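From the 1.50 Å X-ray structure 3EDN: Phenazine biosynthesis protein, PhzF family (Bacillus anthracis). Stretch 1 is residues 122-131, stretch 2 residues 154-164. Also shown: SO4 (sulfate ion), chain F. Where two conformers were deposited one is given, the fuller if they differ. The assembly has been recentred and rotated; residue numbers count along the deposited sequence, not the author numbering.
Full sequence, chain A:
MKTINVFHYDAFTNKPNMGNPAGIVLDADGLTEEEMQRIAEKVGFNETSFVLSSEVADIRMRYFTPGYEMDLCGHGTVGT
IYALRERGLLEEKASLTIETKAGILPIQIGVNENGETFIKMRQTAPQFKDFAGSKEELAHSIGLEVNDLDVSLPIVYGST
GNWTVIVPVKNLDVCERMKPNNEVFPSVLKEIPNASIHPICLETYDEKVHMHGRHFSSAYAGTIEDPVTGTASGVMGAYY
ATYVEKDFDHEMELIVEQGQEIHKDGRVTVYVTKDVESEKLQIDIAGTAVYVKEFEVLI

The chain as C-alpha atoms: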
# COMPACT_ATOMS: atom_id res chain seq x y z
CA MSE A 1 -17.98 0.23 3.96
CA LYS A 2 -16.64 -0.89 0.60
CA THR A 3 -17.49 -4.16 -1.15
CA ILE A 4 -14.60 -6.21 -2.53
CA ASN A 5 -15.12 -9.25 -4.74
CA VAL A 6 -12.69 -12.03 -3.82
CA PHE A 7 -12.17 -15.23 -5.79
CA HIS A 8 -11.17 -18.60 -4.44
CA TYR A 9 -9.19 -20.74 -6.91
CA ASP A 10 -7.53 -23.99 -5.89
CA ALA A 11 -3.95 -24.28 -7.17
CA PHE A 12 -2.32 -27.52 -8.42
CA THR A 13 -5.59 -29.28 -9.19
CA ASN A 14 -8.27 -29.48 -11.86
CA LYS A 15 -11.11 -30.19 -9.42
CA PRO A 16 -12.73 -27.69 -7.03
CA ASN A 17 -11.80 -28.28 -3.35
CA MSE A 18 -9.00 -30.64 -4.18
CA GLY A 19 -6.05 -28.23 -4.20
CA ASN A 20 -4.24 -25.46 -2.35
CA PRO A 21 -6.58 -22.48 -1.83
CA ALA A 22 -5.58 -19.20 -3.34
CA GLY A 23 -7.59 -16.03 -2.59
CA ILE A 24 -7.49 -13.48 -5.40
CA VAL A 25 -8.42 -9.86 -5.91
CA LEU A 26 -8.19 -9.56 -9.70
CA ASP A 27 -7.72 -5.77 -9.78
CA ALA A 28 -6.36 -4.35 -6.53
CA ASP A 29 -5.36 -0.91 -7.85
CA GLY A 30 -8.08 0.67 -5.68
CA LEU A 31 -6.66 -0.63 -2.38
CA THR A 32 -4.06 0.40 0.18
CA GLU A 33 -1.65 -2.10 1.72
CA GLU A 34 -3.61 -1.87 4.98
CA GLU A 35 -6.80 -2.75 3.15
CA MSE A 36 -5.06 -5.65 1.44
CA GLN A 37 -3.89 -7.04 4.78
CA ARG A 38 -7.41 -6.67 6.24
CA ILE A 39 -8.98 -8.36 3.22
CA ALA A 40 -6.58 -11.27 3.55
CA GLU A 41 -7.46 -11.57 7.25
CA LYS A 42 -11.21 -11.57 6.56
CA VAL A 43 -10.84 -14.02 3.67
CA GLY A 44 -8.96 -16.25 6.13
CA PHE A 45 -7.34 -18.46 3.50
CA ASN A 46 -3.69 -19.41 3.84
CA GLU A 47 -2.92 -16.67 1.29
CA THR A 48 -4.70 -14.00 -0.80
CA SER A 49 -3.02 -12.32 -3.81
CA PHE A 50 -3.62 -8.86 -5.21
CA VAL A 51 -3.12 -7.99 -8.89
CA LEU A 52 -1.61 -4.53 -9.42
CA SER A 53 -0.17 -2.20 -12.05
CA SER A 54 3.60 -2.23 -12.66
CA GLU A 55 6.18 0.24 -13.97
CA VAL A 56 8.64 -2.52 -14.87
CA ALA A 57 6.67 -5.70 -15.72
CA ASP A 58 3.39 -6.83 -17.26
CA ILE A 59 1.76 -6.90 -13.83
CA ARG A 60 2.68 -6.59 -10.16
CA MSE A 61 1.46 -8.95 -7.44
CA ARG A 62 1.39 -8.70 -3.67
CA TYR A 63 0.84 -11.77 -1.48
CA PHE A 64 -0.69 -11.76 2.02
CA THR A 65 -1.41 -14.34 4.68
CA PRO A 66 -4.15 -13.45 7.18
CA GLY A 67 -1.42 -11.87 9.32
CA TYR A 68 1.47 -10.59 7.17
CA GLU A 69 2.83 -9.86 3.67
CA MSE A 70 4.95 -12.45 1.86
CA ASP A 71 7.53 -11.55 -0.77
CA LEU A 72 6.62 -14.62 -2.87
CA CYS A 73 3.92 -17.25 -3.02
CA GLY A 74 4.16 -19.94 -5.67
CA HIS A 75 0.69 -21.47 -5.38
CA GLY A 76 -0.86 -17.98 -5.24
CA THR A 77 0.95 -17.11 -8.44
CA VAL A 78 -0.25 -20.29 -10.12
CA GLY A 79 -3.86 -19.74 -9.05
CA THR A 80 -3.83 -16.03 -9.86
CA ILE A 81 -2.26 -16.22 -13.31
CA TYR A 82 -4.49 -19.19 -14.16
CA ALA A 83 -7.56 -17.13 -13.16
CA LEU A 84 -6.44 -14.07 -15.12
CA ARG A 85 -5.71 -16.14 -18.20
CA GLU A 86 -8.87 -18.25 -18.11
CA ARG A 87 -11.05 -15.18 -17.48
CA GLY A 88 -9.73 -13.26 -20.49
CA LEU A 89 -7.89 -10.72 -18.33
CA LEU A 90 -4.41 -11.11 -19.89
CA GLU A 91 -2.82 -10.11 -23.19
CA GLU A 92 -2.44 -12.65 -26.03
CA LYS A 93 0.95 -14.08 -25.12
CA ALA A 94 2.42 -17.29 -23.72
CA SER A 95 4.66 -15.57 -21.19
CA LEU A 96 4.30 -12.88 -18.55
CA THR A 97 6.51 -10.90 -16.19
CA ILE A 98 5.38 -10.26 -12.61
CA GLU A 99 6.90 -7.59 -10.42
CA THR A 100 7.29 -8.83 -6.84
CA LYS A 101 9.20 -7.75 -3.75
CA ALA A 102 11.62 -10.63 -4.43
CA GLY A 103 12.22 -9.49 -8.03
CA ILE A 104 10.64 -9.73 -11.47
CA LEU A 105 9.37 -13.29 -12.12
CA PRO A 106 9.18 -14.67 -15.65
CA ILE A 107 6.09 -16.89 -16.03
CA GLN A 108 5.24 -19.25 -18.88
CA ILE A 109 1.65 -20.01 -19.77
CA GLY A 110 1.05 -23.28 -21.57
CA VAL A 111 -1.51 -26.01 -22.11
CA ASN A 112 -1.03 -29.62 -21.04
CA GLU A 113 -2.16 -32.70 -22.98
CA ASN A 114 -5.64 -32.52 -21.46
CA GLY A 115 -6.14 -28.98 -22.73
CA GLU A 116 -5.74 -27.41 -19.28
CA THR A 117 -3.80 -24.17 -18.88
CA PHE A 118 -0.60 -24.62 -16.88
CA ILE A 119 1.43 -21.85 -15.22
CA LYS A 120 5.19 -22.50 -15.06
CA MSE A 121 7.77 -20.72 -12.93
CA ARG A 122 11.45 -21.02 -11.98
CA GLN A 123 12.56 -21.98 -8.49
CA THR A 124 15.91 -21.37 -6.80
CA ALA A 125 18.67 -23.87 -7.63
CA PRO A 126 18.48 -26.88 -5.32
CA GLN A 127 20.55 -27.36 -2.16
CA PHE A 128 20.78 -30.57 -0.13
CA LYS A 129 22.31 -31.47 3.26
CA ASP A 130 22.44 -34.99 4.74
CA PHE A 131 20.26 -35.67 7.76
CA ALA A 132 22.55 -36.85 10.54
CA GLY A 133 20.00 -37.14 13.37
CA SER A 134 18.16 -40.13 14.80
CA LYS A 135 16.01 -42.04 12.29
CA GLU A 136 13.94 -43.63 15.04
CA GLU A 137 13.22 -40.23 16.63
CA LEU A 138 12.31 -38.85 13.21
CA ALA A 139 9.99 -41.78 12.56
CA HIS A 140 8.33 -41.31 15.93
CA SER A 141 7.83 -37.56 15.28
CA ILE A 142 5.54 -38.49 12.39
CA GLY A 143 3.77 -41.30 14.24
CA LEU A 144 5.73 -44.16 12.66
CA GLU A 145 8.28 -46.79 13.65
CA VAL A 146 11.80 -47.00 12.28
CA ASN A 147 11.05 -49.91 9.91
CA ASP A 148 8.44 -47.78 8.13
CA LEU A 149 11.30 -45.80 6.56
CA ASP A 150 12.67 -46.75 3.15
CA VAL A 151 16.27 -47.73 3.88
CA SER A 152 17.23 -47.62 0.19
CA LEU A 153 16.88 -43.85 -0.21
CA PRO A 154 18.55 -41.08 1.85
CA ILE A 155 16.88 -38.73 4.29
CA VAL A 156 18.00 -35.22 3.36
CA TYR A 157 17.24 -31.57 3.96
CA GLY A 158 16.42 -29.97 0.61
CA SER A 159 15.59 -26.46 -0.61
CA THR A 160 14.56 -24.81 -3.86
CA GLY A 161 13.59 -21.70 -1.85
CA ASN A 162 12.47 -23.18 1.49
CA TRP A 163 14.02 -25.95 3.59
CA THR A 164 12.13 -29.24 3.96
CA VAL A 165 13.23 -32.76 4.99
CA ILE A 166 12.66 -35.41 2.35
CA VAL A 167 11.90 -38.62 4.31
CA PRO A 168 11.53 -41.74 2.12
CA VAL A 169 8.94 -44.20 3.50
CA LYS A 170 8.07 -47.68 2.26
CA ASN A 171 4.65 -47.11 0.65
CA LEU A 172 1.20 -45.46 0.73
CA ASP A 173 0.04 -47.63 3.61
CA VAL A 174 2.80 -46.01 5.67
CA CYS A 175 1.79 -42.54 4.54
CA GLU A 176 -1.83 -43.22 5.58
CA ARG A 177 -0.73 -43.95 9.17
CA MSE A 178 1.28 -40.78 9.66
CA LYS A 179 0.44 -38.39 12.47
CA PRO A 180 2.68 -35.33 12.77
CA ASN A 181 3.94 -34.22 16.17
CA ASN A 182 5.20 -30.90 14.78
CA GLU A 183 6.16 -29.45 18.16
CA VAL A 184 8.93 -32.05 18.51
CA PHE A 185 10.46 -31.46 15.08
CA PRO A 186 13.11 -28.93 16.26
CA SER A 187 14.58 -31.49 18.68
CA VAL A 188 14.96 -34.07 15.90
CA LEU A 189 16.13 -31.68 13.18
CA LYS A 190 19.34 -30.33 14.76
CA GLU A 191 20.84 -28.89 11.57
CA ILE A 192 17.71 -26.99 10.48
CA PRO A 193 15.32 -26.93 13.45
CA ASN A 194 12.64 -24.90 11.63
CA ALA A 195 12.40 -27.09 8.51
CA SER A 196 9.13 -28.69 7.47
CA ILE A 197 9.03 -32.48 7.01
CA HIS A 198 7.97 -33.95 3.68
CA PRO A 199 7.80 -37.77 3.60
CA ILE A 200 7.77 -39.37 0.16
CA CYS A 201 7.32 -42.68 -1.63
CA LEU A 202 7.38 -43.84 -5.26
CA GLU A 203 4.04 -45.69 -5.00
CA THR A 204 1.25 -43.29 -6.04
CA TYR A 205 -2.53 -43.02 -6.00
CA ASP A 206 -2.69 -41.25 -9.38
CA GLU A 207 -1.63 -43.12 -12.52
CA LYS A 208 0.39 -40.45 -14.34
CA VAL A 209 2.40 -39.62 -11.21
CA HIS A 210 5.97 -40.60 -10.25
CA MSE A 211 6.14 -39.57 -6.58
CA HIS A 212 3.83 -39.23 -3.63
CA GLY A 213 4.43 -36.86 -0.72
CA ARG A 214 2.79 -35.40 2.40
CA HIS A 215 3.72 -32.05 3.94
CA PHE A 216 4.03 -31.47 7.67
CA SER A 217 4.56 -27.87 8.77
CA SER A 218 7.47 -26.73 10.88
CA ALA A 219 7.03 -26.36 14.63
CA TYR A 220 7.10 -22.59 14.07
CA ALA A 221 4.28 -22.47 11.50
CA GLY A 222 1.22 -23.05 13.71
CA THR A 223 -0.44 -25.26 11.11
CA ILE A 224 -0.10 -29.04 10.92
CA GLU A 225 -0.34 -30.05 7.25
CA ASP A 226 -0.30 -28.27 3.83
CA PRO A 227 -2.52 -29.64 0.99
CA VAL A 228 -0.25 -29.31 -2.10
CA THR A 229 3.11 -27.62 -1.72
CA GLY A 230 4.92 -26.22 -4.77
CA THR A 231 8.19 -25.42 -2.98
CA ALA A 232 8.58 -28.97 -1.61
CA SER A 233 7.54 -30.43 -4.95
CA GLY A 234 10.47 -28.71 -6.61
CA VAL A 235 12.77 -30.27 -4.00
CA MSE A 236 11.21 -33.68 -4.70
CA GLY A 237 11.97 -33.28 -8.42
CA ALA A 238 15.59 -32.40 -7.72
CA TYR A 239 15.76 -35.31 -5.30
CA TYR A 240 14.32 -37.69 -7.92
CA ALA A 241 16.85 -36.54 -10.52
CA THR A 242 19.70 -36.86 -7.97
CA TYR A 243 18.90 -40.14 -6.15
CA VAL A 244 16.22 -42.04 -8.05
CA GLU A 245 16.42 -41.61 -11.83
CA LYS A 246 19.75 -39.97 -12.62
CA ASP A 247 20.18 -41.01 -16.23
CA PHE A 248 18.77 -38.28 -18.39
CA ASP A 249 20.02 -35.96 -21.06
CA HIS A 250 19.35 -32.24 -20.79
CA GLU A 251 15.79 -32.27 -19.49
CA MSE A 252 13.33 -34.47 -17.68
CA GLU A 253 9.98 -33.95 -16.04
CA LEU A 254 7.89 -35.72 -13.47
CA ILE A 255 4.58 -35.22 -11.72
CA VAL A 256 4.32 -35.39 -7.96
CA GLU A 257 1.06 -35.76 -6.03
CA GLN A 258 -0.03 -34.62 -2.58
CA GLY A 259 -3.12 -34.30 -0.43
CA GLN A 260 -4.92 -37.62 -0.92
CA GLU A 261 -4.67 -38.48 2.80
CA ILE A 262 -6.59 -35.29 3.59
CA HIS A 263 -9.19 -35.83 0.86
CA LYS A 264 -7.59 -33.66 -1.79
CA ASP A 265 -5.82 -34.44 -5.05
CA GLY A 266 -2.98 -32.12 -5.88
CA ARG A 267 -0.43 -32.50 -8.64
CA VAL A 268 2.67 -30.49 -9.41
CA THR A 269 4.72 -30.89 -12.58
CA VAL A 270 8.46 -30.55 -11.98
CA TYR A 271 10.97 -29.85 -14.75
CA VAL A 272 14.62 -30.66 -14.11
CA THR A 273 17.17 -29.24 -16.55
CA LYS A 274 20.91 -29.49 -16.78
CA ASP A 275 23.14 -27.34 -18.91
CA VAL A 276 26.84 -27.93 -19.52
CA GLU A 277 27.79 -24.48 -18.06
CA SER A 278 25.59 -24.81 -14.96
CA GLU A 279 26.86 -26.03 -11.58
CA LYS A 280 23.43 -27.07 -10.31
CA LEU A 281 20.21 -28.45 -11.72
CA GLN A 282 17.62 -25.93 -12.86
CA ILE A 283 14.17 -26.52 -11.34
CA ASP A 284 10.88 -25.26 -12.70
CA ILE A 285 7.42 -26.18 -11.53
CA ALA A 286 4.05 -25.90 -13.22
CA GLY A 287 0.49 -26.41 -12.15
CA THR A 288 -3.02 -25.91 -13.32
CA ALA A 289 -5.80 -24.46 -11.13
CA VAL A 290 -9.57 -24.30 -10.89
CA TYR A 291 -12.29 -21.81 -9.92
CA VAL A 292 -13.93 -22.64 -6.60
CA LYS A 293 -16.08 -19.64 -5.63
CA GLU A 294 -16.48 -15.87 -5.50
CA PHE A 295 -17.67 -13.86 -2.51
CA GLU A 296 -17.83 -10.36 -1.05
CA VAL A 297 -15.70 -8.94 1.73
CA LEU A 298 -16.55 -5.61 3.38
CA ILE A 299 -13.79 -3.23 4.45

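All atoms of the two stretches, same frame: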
# COMPACT_ATOMS: atom_id res chain seq x y z
N ARG A 122 10.12 -20.56 -12.38
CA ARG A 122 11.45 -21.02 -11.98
C ARG A 122 11.60 -20.98 -10.47
O ARG A 122 11.20 -20.01 -9.82
CB ARG A 122 12.52 -20.13 -12.61
CG ARG A 122 13.96 -20.44 -12.19
CD ARG A 122 14.54 -21.63 -12.95
NE ARG A 122 14.33 -21.51 -14.39
CZ ARG A 122 15.06 -20.74 -15.20
NH1 ARG A 122 16.07 -20.03 -14.73
NH2 ARG A 122 14.77 -20.69 -16.50
N GLN A 123 12.22 -22.01 -9.91
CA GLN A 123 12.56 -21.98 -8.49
C GLN A 123 14.06 -21.74 -8.33
O GLN A 123 14.79 -21.71 -9.31
CB GLN A 123 12.15 -23.28 -7.81
CG GLN A 123 10.62 -23.41 -7.75
CD GLN A 123 10.16 -24.60 -6.95
OE1 GLN A 123 10.93 -25.53 -6.71
NE2 GLN A 123 8.87 -24.60 -6.56
N THR A 124 14.50 -21.56 -7.09
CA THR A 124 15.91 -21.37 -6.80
C THR A 124 16.65 -22.71 -6.96
O THR A 124 16.08 -23.77 -6.69
CB THR A 124 16.10 -20.82 -5.38
OG1 THR A 124 15.32 -19.62 -5.24
CG2 THR A 124 17.56 -20.49 -5.12
N ALA A 125 17.90 -22.65 -7.42
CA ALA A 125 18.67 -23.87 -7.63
C ALA A 125 18.73 -24.72 -6.37
O ALA A 125 18.87 -24.20 -5.27
CB ALA A 125 20.09 -23.53 -8.11
N PRO A 126 18.58 -26.05 -6.52
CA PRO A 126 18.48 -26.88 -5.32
C PRO A 126 19.74 -26.99 -4.46
O PRO A 126 20.87 -27.02 -4.98
CB PRO A 126 18.09 -28.26 -5.88
CG PRO A 126 18.54 -28.24 -7.30
CD PRO A 126 18.48 -26.83 -7.77
N GLN A 127 19.52 -27.07 -3.15
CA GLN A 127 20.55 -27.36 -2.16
C GLN A 127 20.10 -28.54 -1.33
O GLN A 127 18.93 -28.63 -0.94
CB GLN A 127 20.73 -26.17 -1.22
CG GLN A 127 21.09 -24.88 -1.90
CD GLN A 127 21.11 -23.75 -0.90
OE1 GLN A 127 22.02 -23.67 -0.08
NE2 GLN A 127 20.08 -22.91 -0.92
N PHE A 128 21.03 -29.45 -1.04
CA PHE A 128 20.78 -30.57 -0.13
C PHE A 128 21.82 -30.63 0.99
O PHE A 128 22.98 -30.26 0.78
CB PHE A 128 20.85 -31.89 -0.90
CG PHE A 128 19.75 -32.09 -1.90
CD1 PHE A 128 18.46 -32.42 -1.50
CD2 PHE A 128 20.01 -31.96 -3.26
CE1 PHE A 128 17.44 -32.59 -2.43
CE2 PHE A 128 19.00 -32.14 -4.20
CZ PHE A 128 17.71 -32.45 -3.79
N LYS A 129 21.40 -31.12 2.15
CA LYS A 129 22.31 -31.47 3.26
C LYS A 129 21.88 -32.82 3.80
O LYS A 129 20.68 -33.09 3.91
CB LYS A 129 22.19 -30.43 4.37
CG LYS A 129 22.43 -29.00 3.93
CD LYS A 129 22.28 -28.02 5.11
CE LYS A 129 22.73 -26.61 4.72
NZ LYS A 129 24.23 -26.50 4.62
N ASP A 130 22.82 -33.69 4.17
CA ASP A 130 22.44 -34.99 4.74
C ASP A 130 21.81 -34.81 6.12
O ASP A 130 22.16 -33.90 6.85
CB ASP A 130 23.63 -35.96 4.80
CG ASP A 130 23.83 -36.74 3.50
OD1 ASP A 130 23.25 -36.36 2.45
OD2 ASP A 130 24.56 -37.76 3.52
N PHE A 131 20.85 -35.66 6.44
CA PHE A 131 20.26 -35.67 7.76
C PHE A 131 21.08 -36.61 8.62
O PHE A 131 21.20 -37.79 8.31
CB PHE A 131 18.81 -36.15 7.70
CG PHE A 131 18.21 -36.44 9.04
CD1 PHE A 131 17.84 -35.41 9.89
CD2 PHE A 131 18.02 -37.75 9.46
CE1 PHE A 131 17.30 -35.67 11.12
CE2 PHE A 131 17.47 -38.02 10.70
CZ PHE A 131 17.11 -36.98 11.54
N PRO A 154 18.06 -41.93 0.76
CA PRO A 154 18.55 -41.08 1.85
C PRO A 154 17.55 -40.06 2.36
O PRO A 154 16.75 -39.52 1.60
CB PRO A 154 19.77 -40.37 1.24
CG PRO A 154 19.52 -40.36 -0.22
CD PRO A 154 18.65 -41.56 -0.54
N ILE A 155 17.61 -39.83 3.66
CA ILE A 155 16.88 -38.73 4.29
C ILE A 155 17.76 -37.50 4.15
O ILE A 155 18.95 -37.53 4.53
CB ILE A 155 16.57 -39.01 5.76
CG1 ILE A 155 15.79 -40.33 5.91
CG2 ILE A 155 15.79 -37.85 6.38
CD1 ILE A 155 15.74 -40.86 7.36
N VAL A 156 17.22 -36.43 3.58
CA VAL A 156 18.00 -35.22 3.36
C VAL A 156 17.15 -33.98 3.62
O VAL A 156 15.93 -34.01 3.48
CB VAL A 156 18.55 -35.12 1.92
CG1 VAL A 156 19.47 -36.29 1.62
CG2 VAL A 156 17.42 -35.02 0.88
N TYR A 157 17.82 -32.91 4.01
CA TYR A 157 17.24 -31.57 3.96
C TYR A 157 17.40 -31.11 2.53
O TYR A 157 18.46 -31.31 1.93
CB TYR A 157 18.05 -30.60 4.83
CG TYR A 157 18.02 -30.85 6.32
CD1 TYR A 157 16.96 -30.37 7.10
CD2 TYR A 157 19.05 -31.54 6.96
CE1 TYR A 157 16.92 -30.59 8.48
CE2 TYR A 157 19.02 -31.76 8.34
CZ TYR A 157 17.95 -31.28 9.09
OH TYR A 157 17.91 -31.48 10.44
N GLY A 158 16.36 -30.50 1.97
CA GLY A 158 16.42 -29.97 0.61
C GLY A 158 15.71 -28.63 0.50
O GLY A 158 14.76 -28.35 1.23
N SER A 159 16.20 -27.77 -0.39
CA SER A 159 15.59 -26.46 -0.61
C SER A 159 15.68 -26.06 -2.07
O SER A 159 16.76 -26.16 -2.68
CB SER A 159 16.33 -25.39 0.17
OG SER A 159 15.91 -24.11 -0.26
N THR A 160 14.55 -25.59 -2.61
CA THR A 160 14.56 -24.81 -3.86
C THR A 160 13.97 -23.42 -3.56
O THR A 160 13.37 -22.78 -4.43
CB THR A 160 13.77 -25.50 -4.98
OG1 THR A 160 12.45 -25.82 -4.51
CG2 THR A 160 14.50 -26.76 -5.46
N GLY A 161 14.17 -22.96 -2.32
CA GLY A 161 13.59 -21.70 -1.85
C GLY A 161 13.23 -21.77 -0.37
O GLY A 161 13.36 -20.78 0.35
N ASN A 162 12.78 -22.94 0.08
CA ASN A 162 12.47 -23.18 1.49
C ASN A 162 12.97 -24.55 1.91
O ASN A 162 12.91 -25.49 1.11
CB ASN A 162 10.97 -23.07 1.72
CG ASN A 162 10.45 -21.67 1.44
OD1 ASN A 162 10.49 -20.80 2.31
ND2 ASN A 162 10.01 -21.44 0.21
N TRP A 163 13.45 -24.69 3.14
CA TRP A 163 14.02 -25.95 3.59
C TRP A 163 12.96 -26.93 4.07
O TRP A 163 12.15 -26.60 4.95
CB TRP A 163 15.05 -25.73 4.70
CG TRP A 163 16.37 -25.18 4.22
CD1 TRP A 163 16.82 -23.89 4.32
CD2 TRP A 163 17.40 -25.92 3.54
NE1 TRP A 163 18.06 -23.78 3.74
CE2 TRP A 163 18.45 -25.01 3.27
CE3 TRP A 163 17.54 -27.26 3.14
CZ2 TRP A 163 19.61 -25.39 2.61
CZ3 TRP A 163 18.71 -27.64 2.50
CH2 TRP A 163 19.73 -26.71 2.24
N THR A 164 12.98 -28.14 3.51
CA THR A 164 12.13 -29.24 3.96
C THR A 164 13.00 -30.50 4.11
O THR A 164 14.10 -30.56 3.57
CB THR A 164 10.95 -29.47 2.99
OG1 THR A 164 9.93 -30.23 3.64
CG2 THR A 164 11.41 -30.17 1.70
S SO4 F . 12.81 -21.47 5.15
O1 SO4 F . 12.97 -20.04 4.87
O2 SO4 F . 11.48 -21.89 4.75
O3 SO4 F . 13.85 -22.23 4.50
O4 SO4 F . 12.94 -21.70 6.58
O HOH W 1 12.33 -20.11 -5.47
O HOH W 2 17.95 -23.40 -2.83

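What holds the two stretches together most firmly? Strands 127-130 and 156-159 run antiparallel, and two residue pairs each close a ring of two backbone hydrogen bonds. Gln 127 N donates to Ser 159 O and Ser 159 N to Gln 127 O, both at 2.9 Å. Two residues on, Lys 129 N reaches Tyr 157 O at 3.0 Å while Tyr 157 N reaches Lys 129 O at 2.9 Å. The ladder extends past the strand with a longer bond, Phe 131 N to Ile 155 O, at 3.3 Å.

How does the contact continue beyond Pro 126? Thr 160 takes over with both backbone and side chain. Its OG1 donates to Gln 123 OE1 at 2.7 Å, and its O accepts from Thr 124 N at 3.1 Å. Nearer the ladder, water 2 links the stretches, donating to Ala 125 O (2.7 Å) and Ser 159 O (3.0 Å) and accepting from Gln 127 NE2 (2.9 Å).

Why can Phe 128 lie so close to the neighbouring strand? Its partner in the non-hydrogen-bonded pair is Gly 158, and Phe 128 CD1 sits 3.8 Å from Gly 158 CA. A CB there would fall 3.1 Å from Phe 128 CE1, a tight fit. The same ring meets Val 156, CD1 to CG2, at 3.7 Å.

What packs on the other face, with Gln 127, Lys 129, Tyr 157 and Ser 159? The Trp 163 ring reaches across, its CH2 3.6 Å from Gln 127 CB and 3.9 Å from Lys 129 CE, while Trp 163 N donates to sulfate O3 at 2.8 Å. At the far end, Phe 131 points toward stretch 2; its CB lies 3.7 Å from Ile 155 CG2 and its CD1 4.1 Å from Tyr 157 CE2.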